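PDB 6MVF: beta-galactosidase/beta-glucuronidase from Faecalibacterium prausnitzii L2-6, which binds flavin mononucleotide and probably hydrolyses beta-linked glucuronides as a family 2 glycoside hydrolase of a human gut bacterium. Local coordinates for residues A195-K200 / N252-V257; D218-E223 / D242-S247. All blocks are in the same frame, centred on the assembly; numbering follows the deposited sequence.

Contact 1 (A195-K200 / N252-V257); sequences ATFEIK and NLYTVV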
ATOM      1  N   ALA A 195      27.364   2.761 -23.910  1.00 25.84           N
ATOM      2  CA  ALA A 195      27.348   1.335 -23.656  1.00 25.42           C
ATOM      3  C   ALA A 195      26.692   0.632 -24.832  1.00 30.60           C
ATOM      4  O   ALA A 195      25.718   1.130 -25.405  1.00 28.80           O
ATOM      5  CB  ALA A 195      26.613   0.990 -22.356  1.00 22.50           C
ATOM      6  N   THR A 196      27.261  -0.508 -25.204  1.00 28.92           N
ATOM      7  CA  THR A 196      26.638  -1.423 -26.141  1.00 30.57           C
ATOM      8  C   THR A 196      25.936  -2.510 -25.340  1.00 33.86           C
ATOM      9  O   THR A 196      26.425  -2.935 -24.288  1.00 34.15           O
ATOM     10  CB  THR A 196      27.664  -2.052 -27.088  1.00 31.10           C
ATOM     11  OG1 THR A 196      28.714  -2.637 -26.309  1.00 36.22           O
ATOM     12  CG2 THR A 196      28.252  -1.010 -28.025  1.00 22.14           C
ATOM     13  N   PHE A 197      24.770  -2.917 -25.822  1.00 28.98           N
ATOM     14  CA  PHE A 197      24.021  -4.045 -25.283  1.00 26.68           C
ATOM     15  C   PHE A 197      23.913  -5.003 -26.448  1.00 31.15           C
ATOM     16  O   PHE A 197      23.088  -4.791 -27.341  1.00 35.92           O
ATOM     17  CB  PHE A 197      22.634  -3.640 -24.788  1.00 23.85           C
ATOM     18  CG  PHE A 197      22.659  -2.656 -23.662  1.00 26.18           C
ATOM     19  CD1 PHE A 197      23.102  -1.356 -23.861  1.00 23.96           C
ATOM     20  CD2 PHE A 197      22.228  -3.028 -22.392  1.00 28.01           C
ATOM     21  CE1 PHE A 197      23.123  -0.447 -22.798  1.00 35.72           C
ATOM     22  CE2 PHE A 197      22.238  -2.124 -21.323  1.00 23.57           C
ATOM     23  CZ  PHE A 197      22.673  -0.832 -21.518  1.00 27.40           C
ATOM     24  N   GLU A 198      24.777  -6.008 -26.483  1.00 27.55           N
ATOM     25  CA  GLU A 198      24.581  -7.101 -27.415  1.00 26.82           C
ATOM     26  C   GLU A 198      23.488  -7.971 -26.839  1.00 26.24           C
ATOM     27  O   GLU A 198      23.602  -8.446 -25.708  1.00 32.15           O
ATOM     28  CB  GLU A 198      25.864  -7.895 -27.616  1.00 30.71           C
ATOM     29  CG  GLU A 198      27.016  -7.039 -28.089  1.00 41.94           C
ATOM     30  CD  GLU A 198      28.350  -7.769 -28.006  1.00 60.42           C
ATOM     31  OE1 GLU A 198      28.586  -8.657 -28.862  1.00 66.37           O
ATOM     32  OE2 GLU A 198      29.150  -7.470 -27.077  1.00 50.14           O
ATOM     33  N   ILE A 199      22.425  -8.154 -27.600  1.00 24.84           N
ATOM     34  CA  ILE A 199      21.234  -8.860 -27.158  1.00 28.96           C
ATOM     35  C   ILE A 199      20.957 -10.003 -28.125  1.00 28.61           C
ATOM     36  O   ILE A 199      21.078  -9.839 -29.348  1.00 36.57           O
ATOM     37  CB  ILE A 199      20.032  -7.892 -27.099  1.00 33.41           C
ATOM     38  CG1 ILE A 199      20.352  -6.717 -26.181  1.00 24.40           C
ATOM     39  CG2 ILE A 199      18.752  -8.613 -26.666  1.00 29.47           C
ATOM     40  CD1 ILE A 199      19.470  -5.536 -26.464  1.00 31.92           C
ATOM     41  N   LYS A 200      20.587 -11.154 -27.580  1.00 23.84           N
ATOM     42  CA  LYS A 200      19.977 -12.210 -28.375  1.00 32.05           C
ATOM     43  C   LYS A 200      18.779 -12.768 -27.621  1.00 30.46           C
ATOM     44  O   LYS A 200      18.869 -13.049 -26.422  1.00 34.66           O
ATOM     45  CB  LYS A 200      20.977 -13.326 -28.700  1.00 31.23           C
ATOM     46  CG  LYS A 200      20.449 -14.365 -29.713  1.00 35.45           C
ATOM     47  CD  LYS A 200      21.564 -14.807 -30.674  1.00 41.16           C
ATOM     48  CE  LYS A 200      21.242 -16.100 -31.433  1.00 39.69           C
ATOM     49  NZ  LYS A 200      22.153 -17.224 -31.006  1.00 57.08           N
ATOM     50  N   ASN A 252      23.431   1.123 -10.754  1.00 27.82           N
ATOM     51  CA  ASN A 252      22.494   1.624 -11.763  1.00 28.30           C
ATOM     52  C   ASN A 252      22.051   0.507 -12.701  1.00 31.06           C
ATOM     53  O   ASN A 252      22.873  -0.257 -13.217  1.00 33.97           O
ATOM     54  CB  ASN A 252      23.127   2.753 -12.572  1.00 31.30           C
ATOM     55  CG  ASN A 252      23.437   3.982 -11.726  1.00 29.59           C
ATOM     56  OD1 ASN A 252      22.539   4.602 -11.154  1.00 31.27           O
ATOM     57  ND2 ASN A 252      24.711   4.344 -11.658  1.00 34.13           N
ATOM     58  N   LEU A 253      20.749   0.408 -12.933  1.00 29.56           N
ATOM     59  CA  LEU A 253      20.203  -0.675 -13.736  1.00 32.94           C
ATOM     60  C   LEU A 253      19.451  -0.123 -14.942  1.00 35.12           C
ATOM     61  O   LEU A 253      18.729   0.874 -14.840  1.00 32.80           O
ATOM     62  CB  LEU A 253      19.279  -1.571 -12.901  1.00 21.24           C
ATOM     63  CG  LEU A 253      19.987  -2.349 -11.808  1.00 25.47           C
ATOM     64  CD1 LEU A 253      19.005  -3.034 -10.879  1.00 23.89           C
ATOM     65  CD2 LEU A 253      20.903  -3.366 -12.439  1.00 25.40           C
ATOM     66  N   TYR A 254      19.640  -0.775 -16.084  1.00 31.23           N
ATOM     67  CA  TYR A 254      18.780  -0.614 -17.245  1.00 29.04           C
ATOM     68  C   TYR A 254      17.849  -1.817 -17.358  1.00 31.34           C
ATOM     69  O   TYR A 254      18.084  -2.879 -16.773  1.00 30.88           O
ATOM     70  CB  TYR A 254      19.611  -0.453 -18.524  1.00 25.94           C
ATOM     71  CG  TYR A 254      20.415   0.833 -18.531  1.00 33.57           C
ATOM     72  CD1 TYR A 254      21.605   0.951 -17.808  1.00 28.36           C
ATOM     73  CD2 TYR A 254      19.974   1.935 -19.247  1.00 26.63           C
ATOM     74  CE1 TYR A 254      22.320   2.136 -17.813  1.00 29.42           C
ATOM     75  CE2 TYR A 254      20.683   3.100 -19.263  1.00 26.45           C
ATOM     76  CZ  TYR A 254      21.845   3.204 -18.549  1.00 27.97           C
ATOM     77  OH  TYR A 254      22.524   4.395 -18.580  1.00 33.96           O
ATOM     78  N   THR A 255      16.775  -1.638 -18.121  1.00 34.03           N
ATOM     79  CA  THR A 255      15.807  -2.697 -18.373  1.00 32.05           C
ATOM     80  C   THR A 255      15.740  -2.937 -19.872  1.00 29.79           C
ATOM     81  O   THR A 255      15.362  -2.039 -20.632  1.00 32.87           O
ATOM     82  CB  THR A 255      14.422  -2.332 -17.819  1.00 32.77           C
ATOM     83  OG1 THR A 255      14.515  -2.120 -16.406  1.00 34.53           O
ATOM     84  CG2 THR A 255      13.432  -3.447 -18.093  1.00 24.08           C
ATOM     85  N   VAL A 256      16.097  -4.139 -20.296  1.00 29.18           N
ATOM     86  CA  VAL A 256      15.920  -4.542 -21.684  1.00 27.34           C
ATOM     87  C   VAL A 256      14.582  -5.257 -21.794  1.00 27.75           C
ATOM     88  O   VAL A 256      14.323  -6.222 -21.073  1.00 30.07           O
ATOM     89  CB  VAL A 256      17.077  -5.430 -22.163  1.00 29.46           C
ATOM     90  CG1 VAL A 256      16.890  -5.807 -23.625  1.00 32.50           C
ATOM     91  CG2 VAL A 256      18.411  -4.705 -21.961  1.00 28.72           C
ATOM     92  N   VAL A 257      13.715  -4.761 -22.668  1.00 30.74           N
ATOM     93  CA  VAL A 257      12.398  -5.328 -22.908  1.00 26.83           C
ATOM     94  C   VAL A 257      12.395  -5.899 -24.316  1.00 28.30           C
ATOM     95  O   VAL A 257      12.931  -5.274 -25.239  1.00 28.37           O
ATOM     96  CB  VAL A 257      11.306  -4.254 -22.736  1.00 28.40           C
ATOM     97  CG1 VAL A 257       9.923  -4.827 -23.067  1.00 26.77           C
ATOM     98  CG2 VAL A 257      11.363  -3.667 -21.310  1.00 31.87           C
TER
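Phe197 and Tyr254 form a T-shaped aromatic pair at one end of the contact. The phenylalanine supplies the edge: its CZ lies 4.1 Å from Tyr254 CG, over one face of the tyrosine ring but off-centre, above the ring's margin. The two ring planes stand at 67° to each other, with centroids 5.7 Å apart. On both residues the ring lies beside its own backbone N, anti to the carbonyl carbon, yet the two side chains cross at roughly a right angle. The hydroxyl of Tyr254 is used elsewhere, in a hydrogen bond with Glu244 N, which ties the far end of the ring to a neighbouring loop.

Two residues further along each strand, aliphatic groups take over most of the contact. Val256 divides its two methyls between two partners: CG2 slides past the Phe197 ring, 4.2 Å from CD2, while CG1 meets Ile199 CD1 tip to tip at 3.8 Å. No hydrogen bond joins the segments, as expected for strand axes 10.1 Å apart. All four touching residues are buried, and Ile216 of strand 211-217 and Val240 of strand 236-240 also pack against both rings.

Strands 195-200 and 254-257 belong to different antiparallel sheets and run at 32° to one another. Two antiparallel sheets packed face to face at about this angle, with apolar side chains between them, are characteristic of aligned beta-sandwich packing, as in the immunoglobulin-like domain of family 2 glycoside hydrolases.

Contact 2 (D218-E223 / D242-S247); sequences DPYGCE and DAELWS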
ATOM      1  N   ASP A 218      16.007   3.365 -19.106  1.00 39.94           N
ATOM      2  CA  ASP A 218      17.053   3.841 -18.198  1.00 38.85           C
ATOM      3  C   ASP A 218      16.603   3.577 -16.761  1.00 40.15           C
ATOM      4  O   ASP A 218      15.512   3.051 -16.528  1.00 42.12           O
ATOM      5  CB  ASP A 218      17.370   5.311 -18.512  1.00 39.15           C
ATOM      6  CG  ASP A 218      16.270   6.295 -18.066  1.00 42.99           C
ATOM      7  OD1 ASP A 218      15.251   5.905 -17.458  1.00 45.79           O
ATOM      8  OD2 ASP A 218      16.427   7.499 -18.344  1.00 47.90           O
ATOM      9  N   PRO A 219      17.434   3.903 -15.759  1.00 47.50           N
ATOM     10  CA  PRO A 219      17.034   3.601 -14.370  1.00 40.11           C
ATOM     11  C   PRO A 219      15.702   4.208 -13.965  1.00 45.71           C
ATOM     12  O   PRO A 219      15.007   3.646 -13.110  1.00 48.62           O
ATOM     13  CB  PRO A 219      18.198   4.168 -13.551  1.00 42.05           C
ATOM     14  CG  PRO A 219      19.396   4.037 -14.474  1.00 40.66           C
ATOM     15  CD  PRO A 219      18.853   4.328 -15.837  1.00 39.47           C
ATOM     16  N   TYR A 220      15.306   5.312 -14.588  1.00 52.05           N
ATOM     17  CA  TYR A 220      14.091   6.043 -14.253  1.00 51.20           C
ATOM     18  C   TYR A 220      12.882   5.598 -15.074  1.00 45.87           C
ATOM     19  O   TYR A 220      11.807   6.187 -14.930  1.00 52.80           O
ATOM     20  CB  TYR A 220      14.349   7.559 -14.408  1.00 52.19           C
ATOM     21  CG  TYR A 220      15.748   7.926 -13.922  1.00 53.91           C
ATOM     22  CD1 TYR A 220      16.006   8.153 -12.568  1.00 57.83           C
ATOM     23  CD2 TYR A 220      16.827   7.984 -14.817  1.00 53.44           C
ATOM     24  CE1 TYR A 220      17.310   8.443 -12.119  1.00 66.44           C
ATOM     25  CE2 TYR A 220      18.121   8.271 -14.386  1.00 56.44           C
ATOM     26  CZ  TYR A 220      18.363   8.497 -13.038  1.00 68.78           C
ATOM     27  OH  TYR A 220      19.656   8.778 -12.621  1.00 64.37           O
ATOM     28  N   GLY A 221      13.024   4.568 -15.918  1.00 44.92           N
ATOM     29  CA  GLY A 221      11.921   4.040 -16.698  1.00 46.90           C
ATOM     30  C   GLY A 221      11.751   4.592 -18.107  1.00 38.05           C
ATOM     31  O   GLY A 221      10.899   4.087 -18.846  1.00 43.47           O
ATOM     32  N   CYS A 222      12.525   5.598 -18.504  1.00 37.31           N
ATOM     33  CA  CYS A 222      12.392   6.216 -19.823  1.00 42.99           C
ATOM     34  C   CYS A 222      13.136   5.426 -20.892  1.00 40.62           C
ATOM     35  O   CYS A 222      14.290   5.021 -20.699  1.00 39.82           O
ATOM     36  CB  CYS A 222      12.946   7.645 -19.811  1.00 47.15           C
ATOM     37  SG  CYS A 222      12.224   8.761 -18.600  1.00 59.46           S
ATOM     38  N   GLU A 223      12.498   5.251 -22.045  1.00 32.72           N
ATOM     39  CA  GLU A 223      13.186   4.601 -23.151  1.00 29.66           C
ATOM     40  C   GLU A 223      14.366   5.447 -23.638  1.00 27.78           C
ATOM     41  O   GLU A 223      14.251   6.665 -23.796  1.00 40.90           O
ATOM     42  CB  GLU A 223      12.211   4.333 -24.283  1.00 28.06           C
ATOM     43  CG  GLU A 223      12.734   3.340 -25.294  1.00 36.58           C
ATOM     44  CD  GLU A 223      11.921   3.336 -26.557  1.00 44.92           C
ATOM     45  OE1 GLU A 223      11.877   4.402 -27.227  1.00 43.38           O
ATOM     46  OE2 GLU A 223      11.310   2.277 -26.860  1.00 43.64           O
ATOM     47  N   ASP A 242      25.814   8.105 -22.975  1.00 30.40           N
ATOM     48  CA  ASP A 242      25.900   8.610 -21.604  1.00 33.63           C
ATOM     49  C   ASP A 242      25.444   7.561 -20.588  1.00 39.42           C
ATOM     50  O   ASP A 242      24.575   7.804 -19.750  1.00 34.73           O
ATOM     51  CB  ASP A 242      25.083   9.892 -21.460  1.00 33.80           C
ATOM     52  CG  ASP A 242      25.542  10.985 -22.411  1.00 48.57           C
ATOM     53  OD1 ASP A 242      26.777  11.229 -22.490  1.00 45.64           O
ATOM     54  OD2 ASP A 242      24.665  11.590 -23.087  1.00 42.17           O
ATOM     55  N   ALA A 243      26.030   6.375 -20.680  1.00 38.66           N
ATOM     56  CA  ALA A 243      25.577   5.259 -19.863  1.00 30.53           C
ATOM     57  C   ALA A 243      25.880   5.500 -18.390  1.00 30.92           C
ATOM     58  O   ALA A 243      26.945   5.998 -18.029  1.00 33.57           O
ATOM     59  CB  ALA A 243      26.252   3.978 -20.331  1.00 33.09           C
ATOM     60  N   GLU A 244      24.921   5.173 -17.535  1.00 32.01           N
ATOM     61  CA  GLU A 244      25.147   5.150 -16.096  1.00 33.26           C
ATOM     62  C   GLU A 244      25.686   3.771 -15.721  1.00 32.32           C
ATOM     63  O   GLU A 244      24.973   2.768 -15.830  1.00 30.19           O
ATOM     64  CB  GLU A 244      23.862   5.478 -15.344  1.00 29.86           C
ATOM     65  CG  GLU A 244      23.616   6.969 -15.261  1.00 42.62           C
ATOM     66  CD  GLU A 244      22.323   7.303 -14.546  1.00 60.56           C
ATOM     67  OE1 GLU A 244      22.306   7.338 -13.286  1.00 63.04           O
ATOM     68  OE2 GLU A 244      21.313   7.522 -15.254  1.00 59.16           O
ATOM     69  N   LEU A 245      26.949   3.715 -15.308  1.00 28.29           N
ATOM     70  CA  LEU A 245      27.559   2.423 -15.041  1.00 28.69           C
ATOM     71  C   LEU A 245      27.024   1.823 -13.743  1.00 31.61           C
ATOM     72  O   LEU A 245      26.536   2.530 -12.850  1.00 23.51           O
ATOM     73  CB  LEU A 245      29.077   2.546 -14.968  1.00 28.76           C
ATOM     74  CG  LEU A 245      29.708   3.199 -16.195  1.00 31.70           C
ATOM     75  CD1 LEU A 245      31.213   3.213 -16.073  1.00 27.63           C
ATOM     76  CD2 LEU A 245      29.274   2.481 -17.447  1.00 30.15           C
ATOM     77  N   TRP A 246      27.118   0.489 -13.662  1.00 30.40           N
ATOM     78  CA  TRP A 246      26.793  -0.290 -12.469  1.00 27.41           C
ATOM     79  C   TRP A 246      28.045  -0.512 -11.608  1.00 28.22           C
ATOM     80  O   TRP A 246      29.099  -0.912 -12.119  1.00 20.99           O
ATOM     81  CB  TRP A 246      26.185  -1.638 -12.884  1.00 23.19           C
ATOM     82  CG  TRP A 246      25.697  -2.469 -11.726  1.00 23.74           C
ATOM     83  CD1 TRP A 246      24.422  -2.526 -11.245  1.00 26.74           C
ATOM     84  CD2 TRP A 246      26.477  -3.338 -10.890  1.00 21.99           C
ATOM     85  NE1 TRP A 246      24.354  -3.380 -10.172  1.00 26.44           N
ATOM     86  CE2 TRP A 246      25.605  -3.886  -9.930  1.00 25.90           C
ATOM     87  CE3 TRP A 246      27.826  -3.708 -10.861  1.00 26.23           C
ATOM     88  CZ2 TRP A 246      26.039  -4.788  -8.951  1.00 26.72           C
ATOM     89  CZ3 TRP A 246      28.250  -4.601  -9.900  1.00 24.30           C
ATOM     90  CH2 TRP A 246      27.360  -5.130  -8.953  1.00 25.28           C
ATOM     91  N   SER A 247      27.929  -0.261 -10.301  1.00 27.93           N
ATOM     92  CA  SER A 247      28.958  -0.682  -9.347  1.00 26.04           C
ATOM     93  C   SER A 247      28.280  -1.001  -8.021  1.00 22.83           C
ATOM     94  O   SER A 247      27.090  -0.755  -7.849  1.00 28.36           O
ATOM     95  CB  SER A 247      30.049   0.381  -9.163  1.00 23.61           C
ATOM     96  OG  SER A 247      29.593   1.452  -8.352  1.00 23.70           O
TER
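Pro219 and Tyr220 approach the carboxylate of Glu244 from a tight turn that Asp218 opens. Asp218 O accepts the backbone bond from Gly221 N that closes this type I beta turn, and Asp218 N is bonded to Cys222 O. Its carboxylate folds back over the same turn: OD1 takes a hydrogen bond of 2.9 Å from Cys222 N, which arrives from above the carboxylate plane, and a weak one from Tyr220 N. Asp218 OD1 thus caps two backbone N-H groups of the turn, one of them only weakly.

Pro219 follows and faces the other segment. Its CG comes to 4.1 Å from Glu244 OE2, a van der Waals contact of the ring methylene with a carboxylate oxygen, while its CB sits over the centre of one face of the Tyr220 ring, 4.1 Å above the plane.

Tyr220 carries the polar part. With chi1 at -39° its ring stays beside its own backbone N and lies over the proline, and its phenol end extends to Glu244. The hydroxyl donates a weak hydrogen bond of 3.4 Å from OH to Glu244 OE2, and OH is also 3.1 Å from Glu244 OE1. The carboxylate lies at the edge of the ring, its plane turned only 24° from it, with Tyr220 CE2 3.4 Å from Glu244 OE2. Glu244 reaches there on a chain extended beyond CG.

Gly221 then completes the turn at a positive phi of 94°, and Cys222 leads to Glu223, which forms a salt bridge with Arg586 of the second subunit. The turn links strands 211-217 and 223-230, whereas 242-247 belongs to the loop between strands 236-240 and 254-262; Tyr254, on the last of these, packs against Asp218, Pro219 and Ala243.

How the contacts relate
Contacts 1 and 2 have centres about 9 Å apart in the same sandwich domain, one in its interior and the other at its surface. Along the chain the order is 195-200, 218-223, 242-247, 252-257, so both segments of contact 2 fall between those of contact 1 in the sequence. Contact 1 joins the two sheets face to face; contact 2 joins loops that follow strands 211-217 and 236-240, one from each sheet. The segments also touch directly: Asn252 ND2 probably bonds to Leu245 O, and Leu253 O packs on Pro219 CG. Residues 252-254 thus connect the interior to surface loops that face the second subunit, whose Lys646 pairs with Asp242.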